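Local structure of nucleoplasmin-like protein (Drosophila melanogaster, 1NLQ) at residues Asn49-Thr55 against Val86-Lys92; Lys31-Ile37 against Val75-Phe81; Ala43-Asn49 against Lys92-Val97. The protein binds core histones and acts in the ATP-facilitated assembly of approximately regularly spaced nucleosomal arrays, its N-terminal core forming pentamers. All blocks are in the same frame, centred on the assembly; numbering follows the deposited sequence.

Contact 1 (Asn49-Thr55 against Val86-Lys92); sequences NVVEVNT and VTFKLIK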
loop_
_atom_site.group_PDB
_atom_site.type_symbol
_atom_site.label_atom_id
_atom_site.label_comp_id
_atom_site.label_asym_id
_atom_site.label_seq_id
_atom_site.Cartn_x
_atom_site.Cartn_y
_atom_site.Cartn_z
ATOM N N ASN A 49 -3.591 6.980 -18.369
ATOM C CA ASN A 49 -4.871 6.299 -18.274
ATOM C C ASN A 49 -5.463 6.786 -16.969
ATOM O O ASN A 49 -4.876 6.597 -15.908
ATOM C CB ASN A 49 -4.675 4.784 -18.256
ATOM C CG ASN A 49 -4.636 4.193 -19.652
ATOM O OD1 ASN A 49 -5.624 3.631 -20.125
ATOM N ND2 ASN A 49 -3.501 4.332 -20.322
ATOM N N VAL A 50 -6.623 7.424 -17.057
ATOM C CA VAL A 50 -7.273 7.987 -15.886
ATOM C C VAL A 50 -8.669 7.429 -15.675
ATOM O O VAL A 50 -9.491 7.432 -16.590
ATOM C CB VAL A 50 -7.364 9.531 -16.014
ATOM C CG1 VAL A 50 -8.019 10.134 -14.779
ATOM C CG2 VAL A 50 -5.971 10.098 -16.218
ATOM N N VAL A 51 -8.918 6.945 -14.463
ATOM C CA VAL A 51 -10.217 6.398 -14.097
ATOM C C VAL A 51 -10.881 7.404 -13.172
ATOM O O VAL A 51 -10.282 7.859 -12.205
ATOM C CB VAL A 51 -10.086 5.053 -13.351
ATOM C CG1 VAL A 51 -11.459 4.550 -12.925
ATOM C CG2 VAL A 51 -9.403 4.029 -14.240
ATOM N N GLU A 52 -12.113 7.766 -13.487
ATOM C CA GLU A 52 -12.847 8.722 -12.680
ATOM C C GLU A 52 -13.994 8.002 -12.000
ATOM O O GLU A 52 -14.661 7.174 -12.619
ATOM C CB GLU A 52 -13.403 9.826 -13.569
ATOM C CG GLU A 52 -14.266 10.824 -12.829
ATOM C CD GLU A 52 -15.165 11.588 -13.766
ATOM O OE1 GLU A 52 -14.662 12.424 -14.546
ATOM O OE2 GLU A 52 -16.385 11.334 -13.721
ATOM N N VAL A 53 -14.220 8.300 -10.727
ATOM C CA VAL A 53 -15.311 7.667 -10.011
ATOM C C VAL A 53 -16.441 8.684 -9.884
ATOM O O VAL A 53 -16.200 9.876 -9.706
ATOM C CB VAL A 53 -14.871 7.167 -8.597
ATOM C CG1 VAL A 53 -14.558 8.334 -7.685
ATOM C CG2 VAL A 53 -15.972 6.317 -7.985
ATOM N N ASN A 54 -17.675 8.201 -10.012
ATOM C CA ASN A 54 -18.845 9.061 -9.918
ATOM C C ASN A 54 -19.875 8.506 -8.952
ATOM O O ASN A 54 -20.250 7.342 -9.031
ATOM C CB ASN A 54 -19.521 9.213 -11.282
ATOM C CG ASN A 54 -18.634 9.878 -12.302
ATOM O OD1 ASN A 54 -17.817 9.225 -12.964
ATOM N ND2 ASN A 54 -18.773 11.193 -12.430
ATOM N N THR A 55 -20.328 9.345 -8.035
ATOM C CA THR A 55 -21.357 8.941 -7.093
ATOM C C THR A 55 -22.270 10.138 -6.897
ATOM O O THR A 55 -21.865 11.149 -6.337
ATOM C CB THR A 55 -20.774 8.515 -5.731
ATOM O OG1 THR A 55 -20.222 7.195 -5.828
ATOM C CG2 THR A 55 -21.860 8.510 -4.677
ATOM N N VAL A 86 -22.260 3.636 -7.818
ATOM C CA VAL A 86 -20.946 4.126 -8.208
ATOM C C VAL A 86 -20.585 3.791 -9.646
ATOM O O VAL A 86 -20.684 2.646 -10.066
ATOM C CB VAL A 86 -19.855 3.545 -7.293
ATOM C CG1 VAL A 86 -18.494 4.056 -7.720
ATOM C CG2 VAL A 86 -20.134 3.923 -5.856
ATOM N N THR A 87 -20.157 4.794 -10.403
ATOM C CA THR A 87 -19.773 4.542 -11.783
ATOM C C THR A 87 -18.306 4.896 -12.011
ATOM O O THR A 87 -17.875 5.993 -11.672
ATOM C CB THR A 87 -20.615 5.366 -12.761
ATOM O OG1 THR A 87 -22.006 5.053 -12.589
ATOM C CG2 THR A 87 -20.211 5.037 -14.185
ATOM N N PHE A 88 -17.547 3.958 -12.577
ATOM C CA PHE A 88 -16.127 4.172 -12.866
ATOM C C PHE A 88 -16.006 4.391 -14.361
ATOM O O PHE A 88 -16.569 3.627 -15.145
ATOM C CB PHE A 88 -15.288 2.947 -12.490
ATOM C CG PHE A 88 -15.377 2.566 -11.047
ATOM C CD1 PHE A 88 -16.154 1.485 -10.656
ATOM C CD2 PHE A 88 -14.682 3.282 -10.075
ATOM C CE1 PHE A 88 -16.244 1.115 -9.328
ATOM C CE2 PHE A 88 -14.762 2.925 -8.737
ATOM C CZ PHE A 88 -15.545 1.836 -8.358
ATOM N N LYS A 89 -15.285 5.428 -14.764
ATOM C CA LYS A 89 -15.140 5.689 -16.188
ATOM C C LYS A 89 -13.710 5.983 -16.589
ATOM O O LYS A 89 -13.006 6.709 -15.899
ATOM C CB LYS A 89 -16.021 6.857 -16.620
ATOM C CG LYS A 89 -15.978 7.057 -18.120
ATOM C CD LYS A 89 -16.986 8.064 -18.617
ATOM C CE LYS A 89 -16.831 8.219 -20.124
ATOM N NZ LYS A 89 -17.732 9.240 -20.704
ATOM N N LEU A 90 -13.289 5.413 -17.715
ATOM C CA LEU A 90 -11.947 5.640 -18.233
ATOM C C LEU A 90 -12.050 6.922 -19.054
ATOM O O LEU A 90 -12.422 6.889 -20.226
ATOM C CB LEU A 90 -11.520 4.465 -19.110
ATOM C CG LEU A 90 -10.071 4.460 -19.608
ATOM C CD1 LEU A 90 -9.104 4.400 -18.427
ATOM C CD2 LEU A 90 -9.867 3.246 -20.511
ATOM N N ILE A 91 -11.731 8.052 -18.428
ATOM C CA ILE A 91 -11.834 9.351 -19.093
ATOM C C ILE A 91 -10.602 9.778 -19.898
ATOM O O ILE A 91 -10.619 10.825 -20.558
ATOM C CB ILE A 91 -12.185 10.468 -18.079
ATOM C CG1 ILE A 91 -11.073 10.604 -17.035
ATOM C CG2 ILE A 91 -13.509 10.155 -17.394
ATOM C CD1 ILE A 91 -11.242 11.797 -16.114
ATOM N N LYS A 92 -9.538 8.977 -19.837
ATOM C CA LYS A 92 -8.311 9.258 -20.588
ATOM C C LYS A 92 -7.546 7.947 -20.757
ATOM O O LYS A 92 -7.421 7.169 -19.805
ATOM C CB LYS A 92 -7.436 10.272 -19.848
ATOM C CG LYS A 92 -6.357 10.926 -20.697
ATOM C CD LYS A 92 -5.666 12.052 -19.926
ATOM C CE LYS A 92 -4.957 13.029 -20.869
ATOM N NZ LYS A 92 -4.566 14.290 -20.165
#

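Contact 2 (Lys31-Ile37 against Val75-Phe81); sequences KLVIKQI and VNPDVEF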
loop_
_atom_site.group_PDB
_atom_site.type_symbol
_atom_site.label_atom_id
_atom_site.label_comp_id
_atom_site.label_asym_id
_atom_site.label_seq_id
_atom_site.Cartn_x
_atom_site.Cartn_y
_atom_site.Cartn_z
ATOM N N LYS A 31 -21.465 -2.233 0.701
ATOM C CA LYS A 31 -20.305 -1.375 0.517
ATOM C C LYS A 31 -19.356 -1.957 -0.513
ATOM O O LYS A 31 -19.124 -3.161 -0.543
ATOM C CB LYS A 31 -19.548 -1.203 1.840
ATOM C CG LYS A 31 -18.275 -0.364 1.730
ATOM C CD LYS A 31 -17.423 -0.413 2.998
ATOM C CE LYS A 31 -18.192 0.075 4.218
ATOM N NZ LYS A 31 -17.318 0.209 5.423
ATOM N N LEU A 32 -18.815 -1.089 -1.355
ATOM C CA LEU A 32 -17.856 -1.504 -2.367
ATOM C C LEU A 32 -16.500 -0.962 -1.945
ATOM O O LEU A 32 -16.334 0.245 -1.764
ATOM C CB LEU A 32 -18.226 -0.927 -3.729
ATOM C CG LEU A 32 -17.247 -1.260 -4.859
ATOM C CD1 LEU A 32 -17.208 -2.767 -5.096
ATOM C CD2 LEU A 32 -17.678 -0.541 -6.116
ATOM N N VAL A 33 -15.530 -1.851 -1.767
ATOM C CA VAL A 33 -14.200 -1.429 -1.370
ATOM C C VAL A 33 -13.287 -1.626 -2.565
ATOM O O VAL A 33 -13.194 -2.726 -3.093
ATOM C CB VAL A 33 -13.658 -2.275 -0.200
ATOM C CG1 VAL A 33 -12.288 -1.749 0.226
ATOM C CG2 VAL A 33 -14.636 -2.241 0.969
ATOM N N ILE A 34 -12.637 -0.560 -3.006
ATOM C CA ILE A 34 -11.737 -0.675 -4.147
ATOM C C ILE A 34 -10.313 -0.766 -3.633
ATOM O O ILE A 34 -9.783 0.192 -3.073
ATOM C CB ILE A 34 -11.879 0.526 -5.094
ATOM C CG1 ILE A 34 -13.296 0.562 -5.676
ATOM C CG2 ILE A 34 -10.859 0.426 -6.210
ATOM C CD1 ILE A 34 -13.746 -0.745 -6.325
ATOM N N LYS A 35 -9.702 -1.933 -3.828
ATOM C CA LYS A 35 -8.354 -2.193 -3.346
ATOM C C LYS A 35 -7.230 -1.881 -4.309
ATOM O O LYS A 35 -6.187 -1.387 -3.900
ATOM C CB LYS A 35 -8.229 -3.657 -2.924
ATOM C CG LYS A 35 -9.060 -4.046 -1.713
ATOM C CD LYS A 35 -8.545 -3.340 -0.477
ATOM C CE LYS A 35 -9.157 -3.898 0.800
ATOM N NZ LYS A 35 -8.518 -3.294 2.007
ATOM N N GLN A 36 -7.439 -2.185 -5.581
ATOM C CA GLN A 36 -6.402 -1.983 -6.580
ATOM C C GLN A 36 -6.952 -1.635 -7.958
ATOM O O GLN A 36 -8.002 -2.124 -8.369
ATOM C CB GLN A 36 -5.542 -3.263 -6.652
ATOM C CG GLN A 36 -4.517 -3.317 -7.774
ATOM C CD GLN A 36 -3.748 -4.639 -7.811
ATOM O OE1 GLN A 36 -2.631 -4.732 -7.310
ATOM N NE2 GLN A 36 -4.354 -5.666 -8.399
ATOM N N ILE A 37 -6.243 -0.745 -8.650
ATOM C CA ILE A 37 -6.593 -0.346 -10.008
ATOM C C ILE A 37 -5.278 -0.556 -10.733
ATOM O O ILE A 37 -4.281 0.105 -10.449
ATOM C CB ILE A 37 -7.069 1.118 -10.084
ATOM C CG1 ILE A 37 -8.346 1.270 -9.249
ATOM C CG2 ILE A 37 -7.378 1.487 -11.532
ATOM C CD1 ILE A 37 -8.970 2.659 -9.268
ATOM N N VAL A 75 -2.326 1.550 -8.633
ATOM C CA VAL A 75 -2.573 2.333 -7.433
ATOM C C VAL A 75 -3.428 1.456 -6.517
ATOM O O VAL A 75 -4.133 0.548 -6.974
ATOM C CB VAL A 75 -3.310 3.674 -7.700
ATOM C CG1 VAL A 75 -2.400 4.633 -8.454
ATOM C CG2 VAL A 75 -4.600 3.423 -8.463
ATOM N N ASN A 76 -3.342 1.714 -5.222
ATOM C CA ASN A 76 -4.091 0.953 -4.229
ATOM C C ASN A 76 -4.878 1.956 -3.409
ATOM O O ASN A 76 -4.482 2.328 -2.311
ATOM C CB ASN A 76 -3.119 0.178 -3.345
ATOM C CG ASN A 76 -2.338 -0.864 -4.122
ATOM O OD1 ASN A 76 -2.853 -1.935 -4.429
ATOM N ND2 ASN A 76 -1.096 -0.545 -4.465
ATOM N N PRO A 77 -6.018 2.409 -3.939
ATOM C CA PRO A 77 -6.855 3.392 -3.247
ATOM C C PRO A 77 -7.324 2.982 -1.855
ATOM O O PRO A 77 -7.190 3.741 -0.889
ATOM C CB PRO A 77 -8.034 3.579 -4.206
ATOM C CG PRO A 77 -7.454 3.233 -5.551
ATOM C CD PRO A 77 -6.619 2.021 -5.228
ATOM N N ASP A 78 -7.866 1.771 -1.762
ATOM C CA ASP A 78 -8.414 1.249 -0.517
ATOM C C ASP A 78 -9.520 2.186 -0.061
ATOM O O ASP A 78 -9.643 2.506 1.118
ATOM C CB ASP A 78 -7.346 1.122 0.580
ATOM C CG ASP A 78 -7.847 0.326 1.786
ATOM O OD1 ASP A 78 -8.763 -0.506 1.601
ATOM O OD2 ASP A 78 -7.336 0.518 2.916
ATOM N N VAL A 79 -10.320 2.638 -1.020
ATOM C CA VAL A 79 -11.424 3.528 -0.713
ATOM C C VAL A 79 -12.719 2.745 -0.698
ATOM O O VAL A 79 -12.797 1.645 -1.236
ATOM C CB VAL A 79 -11.541 4.662 -1.747
ATOM C CG1 VAL A 79 -10.304 5.523 -1.703
ATOM C CG2 VAL A 79 -11.743 4.089 -3.141
ATOM N N GLU A 80 -13.738 3.302 -0.056
ATOM C CA GLU A 80 -15.020 2.631 -0.005
ATOM C C GLU A 80 -16.198 3.513 -0.347
ATOM O O GLU A 80 -16.172 4.728 -0.153
ATOM C CB GLU A 80 -15.243 1.990 1.361
ATOM C CG GLU A 80 -14.963 2.866 2.546
ATOM C CD GLU A 80 -15.280 2.143 3.839
ATOM O OE1 GLU A 80 -14.742 1.031 4.045
ATOM O OE2 GLU A 80 -16.071 2.677 4.642
ATOM N N PHE A 81 -17.229 2.871 -0.875
ATOM C CA PHE A 81 -18.457 3.534 -1.268
ATOM C C PHE A 81 -19.574 2.771 -0.572
ATOM O O PHE A 81 -19.762 1.575 -0.784
ATOM C CB PHE A 81 -18.605 3.472 -2.783
ATOM C CG PHE A 81 -17.418 4.029 -3.521
ATOM C CD1 PHE A 81 -16.429 3.187 -4.027
ATOM C CD2 PHE A 81 -17.260 5.401 -3.656
ATOM C CE1 PHE A 81 -15.298 3.712 -4.654
ATOM C CE2 PHE A 81 -16.139 5.937 -4.279
ATOM C CZ PHE A 81 -15.151 5.093 -4.779
#

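Contact 3 (Ala43-Asn49 against Lys92-Val97); sequences AKENEFN and KGSGPV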
loop_
_atom_site.group_PDB
_atom_site.type_symbol
_atom_site.label_atom_id
_atom_site.label_comp_id
_atom_site.label_asym_id
_atom_site.label_seq_id
_atom_site.Cartn_x
_atom_site.Cartn_y
_atom_site.Cartn_z
ATOM N N ALA A 43 -1.143 -1.752 -22.391
ATOM C CA ALA A 43 -1.291 -0.299 -22.407
ATOM C C ALA A 43 -0.080 0.363 -23.056
ATOM O O ALA A 43 1.061 0.068 -22.709
ATOM C CB ALA A 43 -1.486 0.234 -20.993
ATOM N N LYS A 44 -0.344 1.263 -23.996
ATOM C CA LYS A 44 0.700 1.969 -24.714
ATOM C C LYS A 44 1.621 2.670 -23.737
ATOM O O LYS A 44 1.167 3.329 -22.800
ATOM C CB LYS A 44 0.102 3.011 -25.663
ATOM C CG LYS A 44 -1.191 2.593 -26.348
ATOM C CD LYS A 44 -2.397 2.769 -25.426
ATOM C CE LYS A 44 -2.900 1.460 -24.854
ATOM N NZ LYS A 44 -3.967 1.706 -23.874
ATOM N N GLU A 45 2.920 2.536 -23.967
ATOM C CA GLU A 45 3.902 3.154 -23.092
ATOM C C GLU A 45 3.752 4.680 -23.106
ATOM O O GLU A 45 3.542 5.288 -24.157
ATOM C CB GLU A 45 5.319 2.754 -23.521
ATOM C CG GLU A 45 6.373 3.023 -22.463
ATOM C CD GLU A 45 6.472 1.926 -21.405
ATOM O OE1 GLU A 45 5.618 1.016 -21.400
ATOM O OE2 GLU A 45 7.409 1.970 -20.571
ATOM N N ASN A 46 3.843 5.286 -21.924
ATOM C CA ASN A 46 3.739 6.737 -21.754
ATOM C C ASN A 46 2.370 7.373 -21.952
ATOM O O ASN A 46 2.263 8.600 -21.967
ATOM C CB ASN A 46 4.752 7.451 -22.655
ATOM C CG ASN A 46 6.165 7.002 -22.386
ATOM O OD1 ASN A 46 6.568 6.861 -21.223
ATOM N ND2 ASN A 46 6.936 6.777 -23.452
ATOM N N GLU A 47 1.332 6.557 -22.108
ATOM C CA GLU A 47 -0.010 7.079 -22.278
ATOM C C GLU A 47 -0.744 7.106 -20.948
ATOM O O GLU A 47 -0.911 6.078 -20.290
ATOM C CB GLU A 47 -0.798 6.228 -23.260
ATOM C CG GLU A 47 -2.276 6.506 -23.237
ATOM C CD GLU A 47 -3.036 5.524 -24.080
ATOM O OE1 GLU A 47 -2.916 5.625 -25.318
ATOM O OE2 GLU A 47 -3.738 4.655 -23.505
ATOM N N PHE A 48 -1.187 8.291 -20.553
ATOM C CA PHE A 48 -1.913 8.418 -19.306
ATOM C C PHE A 48 -3.269 7.754 -19.397
ATOM O O PHE A 48 -4.000 7.925 -20.374
ATOM C CB PHE A 48 -2.097 9.889 -18.934
ATOM C CG PHE A 48 -0.935 10.474 -18.201
ATOM C CD1 PHE A 48 -0.169 11.485 -18.772
ATOM C CD2 PHE A 48 -0.597 10.011 -16.931
ATOM C CE1 PHE A 48 0.917 12.026 -18.091
ATOM C CE2 PHE A 48 0.495 10.549 -16.239
ATOM C CZ PHE A 48 1.251 11.555 -16.817
ATOM N N ASN A 49 -3.591 6.980 -18.369
ATOM C CA ASN A 49 -4.871 6.299 -18.274
ATOM C C ASN A 49 -5.463 6.786 -16.969
ATOM O O ASN A 49 -4.876 6.597 -15.908
ATOM C CB ASN A 49 -4.675 4.784 -18.256
ATOM C CG ASN A 49 -4.636 4.193 -19.652
ATOM O OD1 ASN A 49 -5.624 3.631 -20.125
ATOM N ND2 ASN A 49 -3.501 4.332 -20.322
ATOM N N LYS A 92 -9.538 8.977 -19.837
ATOM C CA LYS A 92 -8.311 9.258 -20.588
ATOM C C LYS A 92 -7.546 7.947 -20.757
ATOM O O LYS A 92 -7.421 7.169 -19.805
ATOM C CB LYS A 92 -7.436 10.272 -19.848
ATOM C CG LYS A 92 -6.357 10.926 -20.697
ATOM C CD LYS A 92 -5.666 12.052 -19.926
ATOM C CE LYS A 92 -4.957 13.029 -20.869
ATOM N NZ LYS A 92 -4.566 14.290 -20.165
ATOM N N GLY A 93 -7.043 7.706 -21.963
ATOM C CA GLY A 93 -6.315 6.477 -22.228
ATOM C C GLY A 93 -7.215 5.413 -22.837
ATOM O O GLY A 93 -8.438 5.559 -22.859
ATOM N N SER A 94 -6.622 4.330 -23.324
ATOM C CA SER A 94 -7.415 3.273 -23.932
ATOM C C SER A 94 -7.392 1.984 -23.132
ATOM O O SER A 94 -8.064 1.013 -23.478
ATOM C CB SER A 94 -6.948 3.017 -25.366
ATOM O OG SER A 94 -7.181 4.171 -26.156
ATOM N N GLY A 95 -6.633 1.990 -22.045
ATOM C CA GLY A 95 -6.548 0.815 -21.202
ATOM C C GLY A 95 -5.840 -0.357 -21.864
ATOM O O GLY A 95 -5.004 -0.166 -22.739
ATOM N N PRO A 96 -6.169 -1.594 -21.468
ATOM C CA PRO A 96 -7.169 -1.876 -20.438
ATOM C C PRO A 96 -6.735 -1.527 -19.019
ATOM O O PRO A 96 -5.546 -1.438 -18.716
ATOM C CB PRO A 96 -7.435 -3.372 -20.612
ATOM C CG PRO A 96 -6.127 -3.890 -21.108
ATOM C CD PRO A 96 -5.647 -2.840 -22.064
ATOM N N VAL A 97 -7.729 -1.298 -18.168
ATOM C CA VAL A 97 -7.499 -0.998 -16.766
ATOM C C VAL A 97 -8.405 -1.932 -15.967
ATOM O O VAL A 97 -9.586 -2.094 -16.286
ATOM C CB VAL A 97 -7.843 0.470 -16.429
ATOM C CG1 VAL A 97 -7.701 0.709 -14.929
ATOM C CG2 VAL A 97 -6.918 1.396 -17.195
#

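Contact 1 (Asn49-Thr55 against Val86-Lys92)
Strands Asn-49 to Thr-55 and Val-86 to Lys-92 run antiparallel, their axes 4.5 Å apart at closest approach and 151° between their directions. Two reciprocal backbone pairs fix the regular part: Glu-52 N to Lys-89 O and Lys-89 N to Glu-52 O, both 2.8 Å, then Asn-54 N to Thr-87 O at 2.8 Å and Thr-87 N to Asn-54 O at 2.9 Å. Near the other end the register slips by one residue. Val-50 N bonds Lys-92 O (2.9 Å), but Val-50 O takes Ile-91 N (3.0 Å), so Ile-91 and Lys-92 both lie opposite Val-50 in a classic beta bulge. The bulge brings Ile-91 CG1 to 3.8 Å from Val-50 CG1.

Side chains alternate between two unlike faces. Val-51, Val-53, Phe-88 and Leu-90 share the buried one: Val-53 CG2 lies 3.7 Å from Phe-88 CE2 and 3.4 Å from Val-86 CG1, while Val-51 CG2 meets Leu-90 CD1 at 4.2 Å. Behind this layer stand Ile-99 and Val-97 of the facing sheet. The other face carries Val-50, Glu-52, Asn-54, Thr-87, Lys-89 and Lys-92. Here Asn-54 ND2 donates to Glu-52 OE2 (2.7 Å), Thr-87 OG1 pairs with Thr-19 OG1 of the adjacent strand 17-20, and Val-50 packs on Ala-41 of a neighbouring subunit. Flanked by strands 17-20 and 60-68, the pair forms the centre of one of the two sheets of the eight-stranded jelly-roll beta-barrel characteristic of the nucleoplasmin core.

Contact 2 (Lys31-Ile37 against Val75-Phe81)
Phe-81 lays the edge of its ring against Ile-34, CE1 lying 3.9 Å from Ile-34 CG1, on the inward face that also holds Leu-32, Val-79, Ile-37 and Val-75. Farther along, Ile-37 CB meets Val-75 CG2 at 3.7 Å and Ile-37 CD1 reaches Pro-77 CG at 4.1 Å. The antiparallel backbones pair in two runs. Leu-32 and Phe-81 exchange bonds from N to O, each 2.9 Å, and Ile-34 N bonds Val-79 O at 2.8 Å; beyond the break, Ile-37 N to Val-75 O and Val-75 N to Ile-37 O are both 3.0 Å. Between them Ile-34 O receives weak bonds from Asp-78 N (2.8 Å) and Val-79 N (3.2 Å): a G1 beta bulge, with Asp-78 at positive phi.

Charges line the opposite side. Lys-31 NZ bridges Glu-80 OE2 at 2.9 Å and also Glu-4 of a neighbouring subunit. Lys-35 NZ bridges Asp-78 OD1 at 2.8 Å, and each of these two residues has a second salt bridge across a subunit boundary, Lys-35 to Asp-78 of one neighbour and Asp-78 to Lys-35 of another. This bulged edge of the jelly roll is thus part of the subunit interface of the nucleoplasmin pentamer.

Contact 3 (Ala43-Asn49 against Lys92-Val97)
Lys-92, last residue of its strand, directs its carbonyl O to Asn-49 CA, a CA-H...O contact of 3.1 Å. Gly-93 follows with its CA only 3.3 Å from Phe-48 O; a CB there would clash with Asn-49 CG and Phe-48 O, and its backbone angles call for glycine in any case. Ser-94 N donates to Glu-47 OE2 (2.9 Å). That same oxygen receives Lys-44 NZ in a 3.0 Å salt bridge and Asn-49 ND2 at 3.2 Å, drawing together the ends of the type II beta turn from Lys-44 to Glu-47. The turn presents Glu-45, which is inferred to take part in the interaction between pentamers in the head-to-head decamer, while Lys-92 to Val-97 forms the connection between the two sheets of the jelly roll. Gly-95 N bonds Asn-49 OD1 (2.7 Å), and Gly-95 O accepts a very short bond, 2.4 Å, from Lys-44 NZ. After the cis peptide before Pro-96, Val-97 turns inward, its CG2 3.9 Å from Asn-49 OD1.

In the fold
Contacts 1 and 2 pair strands within opposite sheets of the jelly roll, and their inward faces meet: Phe-88 CZ lies 3.7 Å from Ile-34 CG1, and Val-53 CG2 3.5 Å from Phe-81 CZ. Both reach a neighbouring subunit, contact 2 with salt bridges as well as packing, contact 1 by packing, and much of contact 1's polar face is partly exposed. The centre of contact 3 lies about 15 Å from the centre of the chain, against about 7 Å for the centres of the other two. It shares Asn-49 and Lys-92 with contact 1, yet exchanges regular strand pairing for side-chain-to-backbone bonds from a turn and the start of a strand to a loop. Val-97 returns it to the core, with CG1 3.5 Å from Ile-37 CG2.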